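Local coordinates for protein chorismate synthase (Campylobacter jejuni, PDB 1SQ1) that probably catalyses the last step of chorismate biosynthesis, removing phosphate from 5-enolpyruvylshikimate-3-phosphate with the help of reduced FMN, at residues N2-R7 against A231-G236; H76-V81 against G135-M140; L194-R197 against S202-A205. All coordinates share one frame; numbering follows the deposited sequence.

Interaction 1. Residues N2-R7 against A231-G236; sequences NTFGTR and AHALMG
The rings of Phe4 and His232 meet because both side chains take the extended first torsion: CG lies opposite the backbone N in each, at chi1 175° in Phe4 and -178° in His232. Each ring is thus carried out from its own backbone, and the two pass alongside one another, running in opposite directions. Their planes are inclined by 31° and their centroids lie 6.0 Å apart, so the rings meet obliquely. The approach is made at one corner of the phenyl group, where Phe4 CE2 lies 4.0 Å from His232 ND1 and 4.2 Å from His232 CE1. The adjacent ring atom makes the apolar contact: Phe4 CZ rests 3.7 Å from Ala233 CB. A long aromatic side chain suits the strand position, since the Phe4 and Ala233 CA atoms are 8.9 Å apart, and the small methyl of Ala233 lets the end of the ring come close to the helix. His232 borders this apolar patch and is itself packed against Tyr223 of the second subunit.

In the fold, Phe4 belongs to the short strand 3-4, an outer strand of its sheet within the chain, and its backbone bonds with Phe10 hold it beside strand 9-13. Met335 of helix 325-346 touches both Phe4 and Ala233, so that helix packs against both sides of the contact. Beyond it, Leu234 and Met235 lean on strand 240-245, while helix 226-235 packs against its own counterpart in the second subunit.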
ATOM      1  N   ASN A   2     -10.677  -5.782  -1.699  1.00 82.16           N
ATOM      2  CA  ASN A   2     -10.926  -7.142  -1.300  1.00 77.74           C
ATOM      3  C   ASN A   2      -9.625  -7.806  -0.934  1.00 74.88           C
ATOM      4  O   ASN A   2      -9.547  -9.026  -0.868  1.00 75.55           O
ATOM      5  CB  ASN A   2     -11.610  -7.904  -2.418  1.00 76.90           C
ATOM      6  CG  ASN A   2     -13.086  -7.630  -2.475  1.00 76.55           C
ATOM      7  OD1 ASN A   2     -13.834  -8.373  -3.102  1.00 78.91           O
ATOM      8  ND2 ASN A   2     -13.521  -6.558  -1.821  1.00 73.91           N
ATOM      9  N   THR A   3      -8.601  -6.995  -0.703  1.00 70.91           N
ATOM     10  CA  THR A   3      -7.296  -7.517  -0.338  1.00 66.96           C
ATOM     11  C   THR A   3      -6.973  -7.104   1.088  1.00 64.60           C
ATOM     12  O   THR A   3      -7.358  -6.023   1.528  1.00 64.36           O
ATOM     13  CB  THR A   3      -6.202  -7.005  -1.277  1.00 65.97           C
ATOM     14  OG1 THR A   3      -6.489  -7.422  -2.618  1.00 63.34           O
ATOM     15  CG2 THR A   3      -4.857  -7.560  -0.854  1.00 64.66           C
ATOM     16  N   PHE A   4      -6.254  -7.962   1.801  1.00 60.81           N
ATOM     17  CA  PHE A   4      -5.922  -7.692   3.185  1.00 58.84           C
ATOM     18  C   PHE A   4      -4.504  -8.109   3.578  1.00 58.74           C
ATOM     19  O   PHE A   4      -4.009  -9.154   3.155  1.00 59.11           O
ATOM     20  CB  PHE A   4      -6.955  -8.398   4.062  1.00 58.52           C
ATOM     21  CG  PHE A   4      -6.686  -8.305   5.535  1.00 57.49           C
ATOM     22  CD1 PHE A   4      -6.340  -9.437   6.256  1.00 57.52           C
ATOM     23  CD2 PHE A   4      -6.825  -7.097   6.209  1.00 57.58           C
ATOM     24  CE1 PHE A   4      -6.134  -9.373   7.628  1.00 59.83           C
ATOM     25  CE2 PHE A   4      -6.624  -7.019   7.585  1.00 59.39           C
ATOM     26  CZ  PHE A   4      -6.279  -8.161   8.297  1.00 60.25           C
ATOM     27  N   GLY A   5      -3.861  -7.275   4.397  1.00 57.78           N
ATOM     28  CA  GLY A   5      -2.516  -7.558   4.865  1.00 55.16           C
ATOM     29  C   GLY A   5      -1.413  -6.738   4.219  1.00 54.95           C
ATOM     30  O   GLY A   5      -1.549  -6.280   3.081  1.00 55.94           O
ATOM     31  N   THR A   6      -0.314  -6.551   4.948  1.00 53.21           N
ATOM     32  CA  THR A   6       0.838  -5.809   4.438  1.00 50.54           C
ATOM     33  C   THR A   6       1.677  -6.690   3.513  1.00 50.87           C
ATOM     34  O   THR A   6       1.773  -6.430   2.322  1.00 50.44           O
ATOM     35  CB  THR A   6       1.761  -5.350   5.562  1.00 48.39           C
ATOM     36  OG1 THR A   6       0.997  -4.716   6.591  1.00 49.70           O
ATOM     37  CG2 THR A   6       2.772  -4.377   5.029  1.00 45.68           C
ATOM     38  N   ARG A   7       2.280  -7.735   4.070  1.00 51.11           N
ATOM     39  CA  ARG A   7       3.120  -8.636   3.291  1.00 53.28           C
ATOM     40  C   ARG A   7       2.378  -9.901   2.849  1.00 52.75           C
ATOM     41  O   ARG A   7       2.633 -10.415   1.759  1.00 52.08           O
ATOM     42  CB  ARG A   7       4.366  -9.011   4.104  1.00 56.89           C
ATOM     43  CG  ARG A   7       5.460  -9.722   3.322  1.00 61.36           C
ATOM     44  CD  ARG A   7       6.290  -8.736   2.511  1.00 67.15           C
ATOM     45  NE  ARG A   7       7.227  -9.379   1.582  1.00 71.41           N
ATOM     46  CZ  ARG A   7       6.876 -10.261   0.643  1.00 73.47           C
ATOM     47  NH1 ARG A   7       7.787 -10.788  -0.163  1.00 74.84           N
ATOM     48  NH2 ARG A   7       5.610 -10.632   0.516  1.00 75.57           N
ATOM     49  N   ALA A 231      -7.560  -5.654  15.895  1.00 45.59           N
ATOM     50  CA  ALA A 231      -8.800  -4.916  16.073  1.00 45.35           C
ATOM     51  C   ALA A 231      -9.486  -4.665  14.745  1.00 45.71           C
ATOM     52  O   ALA A 231     -10.714  -4.721  14.642  1.00 47.64           O
ATOM     53  CB  ALA A 231      -8.512  -3.602  16.748  1.00 45.25           C
ATOM     54  N   HIS A 232      -8.674  -4.384  13.737  1.00 45.04           N
ATOM     55  CA  HIS A 232      -9.133  -4.097  12.388  1.00 44.83           C
ATOM     56  C   HIS A 232      -9.727  -5.351  11.746  1.00 44.42           C
ATOM     57  O   HIS A 232     -10.821  -5.307  11.171  1.00 45.29           O
ATOM     58  CB  HIS A 232      -7.946  -3.566  11.586  1.00 44.50           C
ATOM     59  CG  HIS A 232      -8.254  -3.173  10.177  1.00 45.12           C
ATOM     60  ND1 HIS A 232      -8.777  -4.061   9.257  1.00 47.71           N
ATOM     61  CD2 HIS A 232      -7.986  -2.040   9.489  1.00 44.78           C
ATOM     62  CE1 HIS A 232      -8.802  -3.489   8.062  1.00 45.35           C
ATOM     63  NE2 HIS A 232      -8.325  -2.266   8.179  1.00 46.14           N
ATOM     64  N   ALA A 233      -9.031  -6.475  11.864  1.00 43.74           N
ATOM     65  CA  ALA A 233      -9.530  -7.715  11.284  1.00 43.55           C
ATOM     66  C   ALA A 233     -10.766  -8.265  12.018  1.00 43.56           C
ATOM     67  O   ALA A 233     -11.647  -8.824  11.384  1.00 41.57           O
ATOM     68  CB  ALA A 233      -8.421  -8.760  11.248  1.00 42.64           C
ATOM     69  N   LEU A 234     -10.827  -8.097  13.341  1.00 44.39           N
ATOM     70  CA  LEU A 234     -11.954  -8.576  14.131  1.00 46.33           C
ATOM     71  C   LEU A 234     -13.201  -7.672  14.009  1.00 49.41           C
ATOM     72  O   LEU A 234     -14.299  -8.169  13.724  1.00 49.54           O
ATOM     73  CB  LEU A 234     -11.533  -8.738  15.599  1.00 44.97           C
ATOM     74  CG  LEU A 234     -10.513  -9.865  15.859  1.00 45.80           C
ATOM     75  CD1 LEU A 234     -10.064  -9.923  17.339  1.00 42.22           C
ATOM     76  CD2 LEU A 234     -11.145 -11.194  15.461  1.00 43.56           C
HETATM   77  N   MSE A 235     -13.048  -6.359  14.218  1.00 52.30           N
HETATM   78  CA  MSE A 235     -14.180  -5.416  14.084  1.00 53.72           C
HETATM   79  C   MSE A 235     -14.743  -5.544  12.675  1.00 53.66           C
HETATM   80  O   MSE A 235     -15.942  -5.383  12.459  1.00 54.73           O
HETATM   81  CB  MSE A 235     -13.731  -3.958  14.281  1.00 57.07           C
HETATM   82  CG  MSE A 235     -13.737  -3.409  15.710  1.00 65.14           C
HETATM   83 SE   MSE A 235     -15.492  -3.174  16.485  1.00 71.20          SE
HETATM   84  CE  MSE A 235     -16.472  -2.992  14.836  1.00 74.84           C
ATOM     85  N   GLY A 236     -13.861  -5.814  11.715  1.00 52.86           N
ATOM     86  CA  GLY A 236     -14.288  -5.958  10.335  1.00 54.55           C
ATOM     87  C   GLY A 236     -15.254  -7.111  10.105  1.00 54.72           C
ATOM     88  O   GLY A 236     -16.016  -7.118   9.135  1.00 54.68           O
TER

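Interaction 2. Residues H76-V81 against G135-M140; sequences HPIAIV and GAVAAM
Val137 receives two isoleucines, one on each of its methyl groups. Ile78 and Ile80 stand two residues apart on a strand, which puts both on the same face of the sheet, and they share nearly the same conformation. In each, CG1 sits opposite the carbonyl carbon and next to the backbone N, and the second torsion is extended (chi2 170° in Ile78, -174° in Ile80), which extends CD1 from the backbone to the helix side, where it meets Val137. The branch CG2 takes the place opposite the N and leaves the contact to the delta methyl. Ile78 CD1 meets Val137 CG1 at 3.9 Å, the two side chains reaching toward each other tip to tip. Ile80 CD1 lies 3.8 Å from Val137 CG2, but here the side chains slide past one another. Val137 has chi1 171°, with CG1 opposite the backbone N, the usual choice for valine in a helix because it keeps both methyls clear of the preceding turn; the fork then serves both partners. Branching at CB suits the isoleucines to a strand, and all three residues are buried, so the contact is purely apolar.

Strand 78-82 runs between strands 21-26 and 62-64, bonded through Ile78 to Ile25, Ile80 to Cys23, and Val81 to Gln63. Val137 also touches Ile25 of strand 21-26, so helix 128-143 reaches two adjacent strands; Phe34, from a loop, packs on it as well. Pro77 and Ala79, meanwhile, pack against the third subunit. Further round the helix, Ala136 and Met140 meet helix 36-45, and Ala138 and Ala139 meet helix 325-346.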
ATOM      1  N   HIS A  76       4.274 -18.975  -4.521  1.00 71.79           N
ATOM      2  CA  HIS A  76       3.475 -18.132  -5.411  1.00 72.85           C
ATOM      3  C   HIS A  76       2.055 -18.035  -4.856  1.00 71.76           C
ATOM      4  O   HIS A  76       1.689 -18.785  -3.937  1.00 70.75           O
ATOM      5  CB  HIS A  76       3.427 -18.722  -6.832  1.00 74.65           C
ATOM      6  CG  HIS A  76       4.757 -18.783  -7.512  1.00 77.21           C
ATOM      7  ND1 HIS A  76       4.891 -18.716  -8.883  1.00 79.11           N
ATOM      8  CD2 HIS A  76       6.012 -18.911  -7.017  1.00 77.46           C
ATOM      9  CE1 HIS A  76       6.172 -18.796  -9.203  1.00 79.01           C
ATOM     10  NE2 HIS A  76       6.872 -18.916  -8.087  1.00 77.71           N
ATOM     11  N   PRO A  77       1.235 -17.112  -5.405  1.00 69.68           N
ATOM     12  CA  PRO A  77      -0.147 -16.939  -4.948  1.00 68.74           C
ATOM     13  C   PRO A  77      -0.917 -18.253  -4.972  1.00 68.13           C
ATOM     14  O   PRO A  77      -0.932 -18.959  -5.979  1.00 68.80           O
ATOM     15  CB  PRO A  77      -0.708 -15.898  -5.917  1.00 67.11           C
ATOM     16  CG  PRO A  77       0.181 -16.008  -7.103  1.00 67.64           C
ATOM     17  CD  PRO A  77       1.531 -16.170  -6.495  1.00 67.25           C
ATOM     18  N   ILE A  78      -1.553 -18.569  -3.853  1.00 67.80           N
ATOM     19  CA  ILE A  78      -2.308 -19.804  -3.701  1.00 67.07           C
ATOM     20  C   ILE A  78      -3.785 -19.582  -3.979  1.00 67.59           C
ATOM     21  O   ILE A  78      -4.525 -19.189  -3.092  1.00 68.72           O
ATOM     22  CB  ILE A  78      -2.135 -20.336  -2.266  1.00 65.55           C
ATOM     23  CG1 ILE A  78      -0.651 -20.566  -2.001  1.00 64.04           C
ATOM     24  CG2 ILE A  78      -2.930 -21.608  -2.064  1.00 64.44           C
ATOM     25  CD1 ILE A  78      -0.334 -20.866  -0.580  1.00 66.15           C
ATOM     26  N   ALA A  79      -4.226 -19.827  -5.205  1.00 67.63           N
ATOM     27  CA  ALA A  79      -5.637 -19.619  -5.498  1.00 69.22           C
ATOM     28  C   ALA A  79      -6.477 -20.781  -4.975  1.00 70.14           C
ATOM     29  O   ALA A  79      -6.040 -21.932  -4.980  1.00 69.84           O
ATOM     30  CB  ALA A  79      -5.855 -19.435  -6.995  1.00 68.32           C
ATOM     31  N   ILE A  80      -7.681 -20.467  -4.509  1.00 70.65           N
ATOM     32  CA  ILE A  80      -8.587 -21.477  -3.974  1.00 70.38           C
ATOM     33  C   ILE A  80     -10.036 -21.121  -4.292  1.00 71.30           C
ATOM     34  O   ILE A  80     -10.424 -19.950  -4.265  1.00 70.58           O
ATOM     35  CB  ILE A  80      -8.433 -21.625  -2.437  1.00 68.08           C
ATOM     36  CG1 ILE A  80      -6.996 -22.047  -2.087  1.00 67.57           C
ATOM     37  CG2 ILE A  80      -9.443 -22.633  -1.923  1.00 67.41           C
ATOM     38  CD1 ILE A  80      -6.751 -22.356  -0.608  1.00 64.58           C
ATOM     39  N   VAL A  81     -10.829 -22.138  -4.607  1.00 72.83           N
ATOM     40  CA  VAL A  81     -12.234 -21.936  -4.927  1.00 74.38           C
ATOM     41  C   VAL A  81     -13.042 -22.961  -4.147  1.00 77.13           C
ATOM     42  O   VAL A  81     -12.707 -24.148  -4.138  1.00 78.57           O
ATOM     43  CB  VAL A  81     -12.519 -22.135  -6.433  1.00 73.59           C
ATOM     44  CG1 VAL A  81     -13.911 -21.621  -6.763  1.00 73.95           C
ATOM     45  CG2 VAL A  81     -11.480 -21.416  -7.265  1.00 71.55           C
ATOM     46  N   GLY A 135      -7.466 -18.097   6.076  1.00 55.35           N
ATOM     47  CA  GLY A 135      -6.884 -18.243   7.401  1.00 54.70           C
ATOM     48  C   GLY A 135      -6.255 -19.623   7.587  1.00 55.27           C
ATOM     49  O   GLY A 135      -5.186 -19.753   8.201  1.00 54.45           O
ATOM     50  N   ALA A 136      -6.922 -20.652   7.060  1.00 54.20           N
ATOM     51  CA  ALA A 136      -6.440 -22.033   7.137  1.00 53.19           C
ATOM     52  C   ALA A 136      -5.016 -22.088   6.615  1.00 54.32           C
ATOM     53  O   ALA A 136      -4.093 -22.533   7.300  1.00 53.00           O
ATOM     54  CB  ALA A 136      -7.329 -22.938   6.292  1.00 52.00           C
ATOM     55  N   VAL A 137      -4.867 -21.637   5.373  1.00 55.19           N
ATOM     56  CA  VAL A 137      -3.581 -21.591   4.714  1.00 55.66           C
ATOM     57  C   VAL A 137      -2.570 -20.870   5.579  1.00 56.98           C
ATOM     58  O   VAL A 137      -1.445 -21.322   5.711  1.00 59.06           O
ATOM     59  CB  VAL A 137      -3.671 -20.851   3.379  1.00 54.97           C
ATOM     60  CG1 VAL A 137      -2.287 -20.633   2.811  1.00 52.43           C
ATOM     61  CG2 VAL A 137      -4.527 -21.648   2.413  1.00 55.95           C
ATOM     62  N   ALA A 138      -2.957 -19.754   6.181  1.00 58.06           N
ATOM     63  CA  ALA A 138      -2.002 -19.029   6.994  1.00 58.20           C
ATOM     64  C   ALA A 138      -1.617 -19.802   8.241  1.00 58.73           C
ATOM     65  O   ALA A 138      -0.506 -19.652   8.737  1.00 58.99           O
ATOM     66  CB  ALA A 138      -2.547 -17.659   7.366  1.00 58.31           C
ATOM     67  N   ALA A 139      -2.522 -20.630   8.754  1.00 59.97           N
ATOM     68  CA  ALA A 139      -2.205 -21.405   9.957  1.00 61.16           C
ATOM     69  C   ALA A 139      -1.093 -22.399   9.639  1.00 63.64           C
ATOM     70  O   ALA A 139      -0.309 -22.761  10.516  1.00 64.64           O
ATOM     71  CB  ALA A 139      -3.432 -22.135  10.468  1.00 59.29           C
HETATM   72  N   MSE A 140      -1.021 -22.835   8.383  1.00 64.54           N
HETATM   73  CA  MSE A 140       0.016 -23.758   7.977  1.00 64.87           C
HETATM   74  C   MSE A 140       1.386 -23.140   8.220  1.00 64.12           C
HETATM   75  O   MSE A 140       2.293 -23.813   8.688  1.00 65.33           O
HETATM   76  CB  MSE A 140      -0.176 -24.150   6.512  1.00 67.88           C
HETATM   77  CG  MSE A 140      -1.369 -25.075   6.290  1.00 72.65           C
HETATM   78 SE   MSE A 140      -1.903 -25.243   4.436  1.00 85.09          SE
HETATM   79  CE  MSE A 140      -3.832 -25.184   4.653  1.00 79.12           C
TER

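Interaction 3. Residues L194-R197 against S202-A205; sequences LNAR and SVGA
Ala196 lays its methyl group against the start of the chain that leads into strand 205-212. Its CB is 3.9 Å from Val203 CG1 and 4.1 Å from Ser202 C, so one small group covers both a side chain and a piece of main chain. The touching methyl of Val203 lies between its own backbone N and carbonyl carbon (chi1 55°), which turns CG1 toward the helix. Alanine suits the helix position because the backbones come near: the CA atoms of Ala196 and Ser202 are 5.3 Å apart. Even so, Ala196 O is 4.1 Å from Ser202 N, and the backbone of Ser202 is hydrogen-bonded to the second subunit.

CB of Ser202 leaves CA in the direction away from the helix. Its OG is hydrogen-bonded to Thr295 O, and the side chain packs on Pro294; both residues belong to the predicted FMN-binding loop. Arg255 of the second subunit also packs against Ala196. The whole is a compact helix-loop-strand connection, in which the chain leaving helix 186-198 turns back and packs on the last turn of that helix, beside what is probably the flavin site.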
ATOM      1  N   LEU A 194     -31.885 -21.785  20.562  1.00 69.31           N
ATOM      2  CA  LEU A 194     -33.089 -22.444  20.076  1.00 70.26           C
ATOM      3  C   LEU A 194     -34.273 -21.492  20.320  1.00 71.86           C
ATOM      4  O   LEU A 194     -35.041 -21.182  19.400  1.00 72.19           O
ATOM      5  CB  LEU A 194     -33.294 -23.760  20.835  1.00 69.54           C
ATOM      6  CG  LEU A 194     -33.700 -25.003  20.040  1.00 69.02           C
ATOM      7  CD1 LEU A 194     -33.745 -26.196  20.975  1.00 68.63           C
ATOM      8  CD2 LEU A 194     -35.049 -24.801  19.375  1.00 69.22           C
ATOM      9  N   ASN A 195     -34.411 -21.014  21.557  1.00 71.91           N
ATOM     10  CA  ASN A 195     -35.493 -20.103  21.888  1.00 72.13           C
ATOM     11  C   ASN A 195     -35.499 -18.936  20.914  1.00 72.39           C
ATOM     12  O   ASN A 195     -36.543 -18.568  20.386  1.00 71.64           O
ATOM     13  CB  ASN A 195     -35.338 -19.575  23.313  1.00 73.12           C
ATOM     14  CG  ASN A 195     -36.547 -18.784  23.770  1.00 74.08           C
ATOM     15  OD1 ASN A 195     -37.630 -19.338  23.943  1.00 74.42           O
ATOM     16  ND2 ASN A 195     -36.372 -17.481  23.958  1.00 73.44           N
ATOM     17  N   ALA A 196     -34.325 -18.359  20.682  1.00 73.84           N
ATOM     18  CA  ALA A 196     -34.194 -17.233  19.768  1.00 75.16           C
ATOM     19  C   ALA A 196     -34.604 -17.632  18.350  1.00 76.39           C
ATOM     20  O   ALA A 196     -35.139 -16.813  17.598  1.00 77.21           O
ATOM     21  CB  ALA A 196     -32.766 -16.714  19.774  1.00 74.09           C
ATOM     22  N   ARG A 197     -34.367 -18.890  17.987  1.00 77.76           N
ATOM     23  CA  ARG A 197     -34.727 -19.371  16.654  1.00 78.56           C
ATOM     24  C   ARG A 197     -36.239 -19.453  16.514  1.00 77.35           C
ATOM     25  O   ARG A 197     -36.840 -18.688  15.760  1.00 75.90           O
ATOM     26  CB  ARG A 197     -34.111 -20.753  16.380  1.00 80.69           C
ATOM     27  CG  ARG A 197     -34.397 -21.275  14.973  1.00 84.24           C
ATOM     28  CD  ARG A 197     -33.460 -22.413  14.577  1.00 88.33           C
ATOM     29  NE  ARG A 197     -33.683 -23.648  15.328  1.00 93.17           N
ATOM     30  CZ  ARG A 197     -34.793 -24.385  15.261  1.00 95.92           C
ATOM     31  NH1 ARG A 197     -35.802 -24.014  14.475  1.00 97.31           N
ATOM     32  NH2 ARG A 197     -34.893 -25.505  15.970  1.00 95.17           N
ATOM     33  N   SER A 202     -33.136 -13.307  16.752  1.00 67.78           N
ATOM     34  CA  SER A 202     -31.724 -13.654  16.826  1.00 66.69           C
ATOM     35  C   SER A 202     -31.172 -13.232  18.183  1.00 66.85           C
ATOM     36  O   SER A 202     -31.876 -12.591  18.972  1.00 66.94           O
ATOM     37  CB  SER A 202     -30.955 -12.947  15.718  1.00 65.50           C
ATOM     38  OG  SER A 202     -30.986 -11.546  15.924  1.00 67.55           O
ATOM     39  N   VAL A 203     -29.918 -13.594  18.450  1.00 65.73           N
ATOM     40  CA  VAL A 203     -29.268 -13.248  19.716  1.00 64.97           C
ATOM     41  C   VAL A 203     -27.769 -13.068  19.550  1.00 64.20           C
ATOM     42  O   VAL A 203     -27.142 -13.788  18.782  1.00 64.25           O
ATOM     43  CB  VAL A 203     -29.501 -14.333  20.780  1.00 64.59           C
ATOM     44  CG1 VAL A 203     -29.046 -15.670  20.248  1.00 64.90           C
ATOM     45  CG2 VAL A 203     -28.748 -13.980  22.056  1.00 63.76           C
ATOM     46  N   GLY A 204     -27.201 -12.111  20.282  1.00 63.80           N
ATOM     47  CA  GLY A 204     -25.770 -11.860  20.207  1.00 63.80           C
ATOM     48  C   GLY A 204     -24.935 -12.952  20.858  1.00 63.29           C
ATOM     49  O   GLY A 204     -25.483 -13.938  21.357  1.00 64.45           O
ATOM     50  N   ALA A 205     -23.612 -12.781  20.845  1.00 61.68           N
ATOM     51  CA  ALA A 205     -22.682 -13.748  21.440  1.00 59.47           C
ATOM     52  C   ALA A 205     -21.294 -13.142  21.688  1.00 57.50           C
ATOM     53  O   ALA A 205     -20.898 -12.199  21.011  1.00 56.75           O
ATOM     54  CB  ALA A 205     -22.560 -14.975  20.544  1.00 57.51           C
TER

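From the N terminus, strand 3-4 starts a long loop that closes only at helix 226-235, in interaction 1. The other two contacts nest inside it, one after the other, and none cross. Interaction 2 closes first, joining strand 78-82 to helix 128-143; interaction 3 follows as a short turn between helix 186-198 and strand 205-212. Interactions 1 and 2 reach the same sheet, with centres 15 Å apart, and attach helices to it, in keeping with the beta-alpha-beta sandwich of chorismate synthases. Interaction 3 is remote, its centre 28 Å from that of interaction 1, and leads into the second sheet. Interactions 1 and 3 both touch the second subunit, 1 and 2 the third.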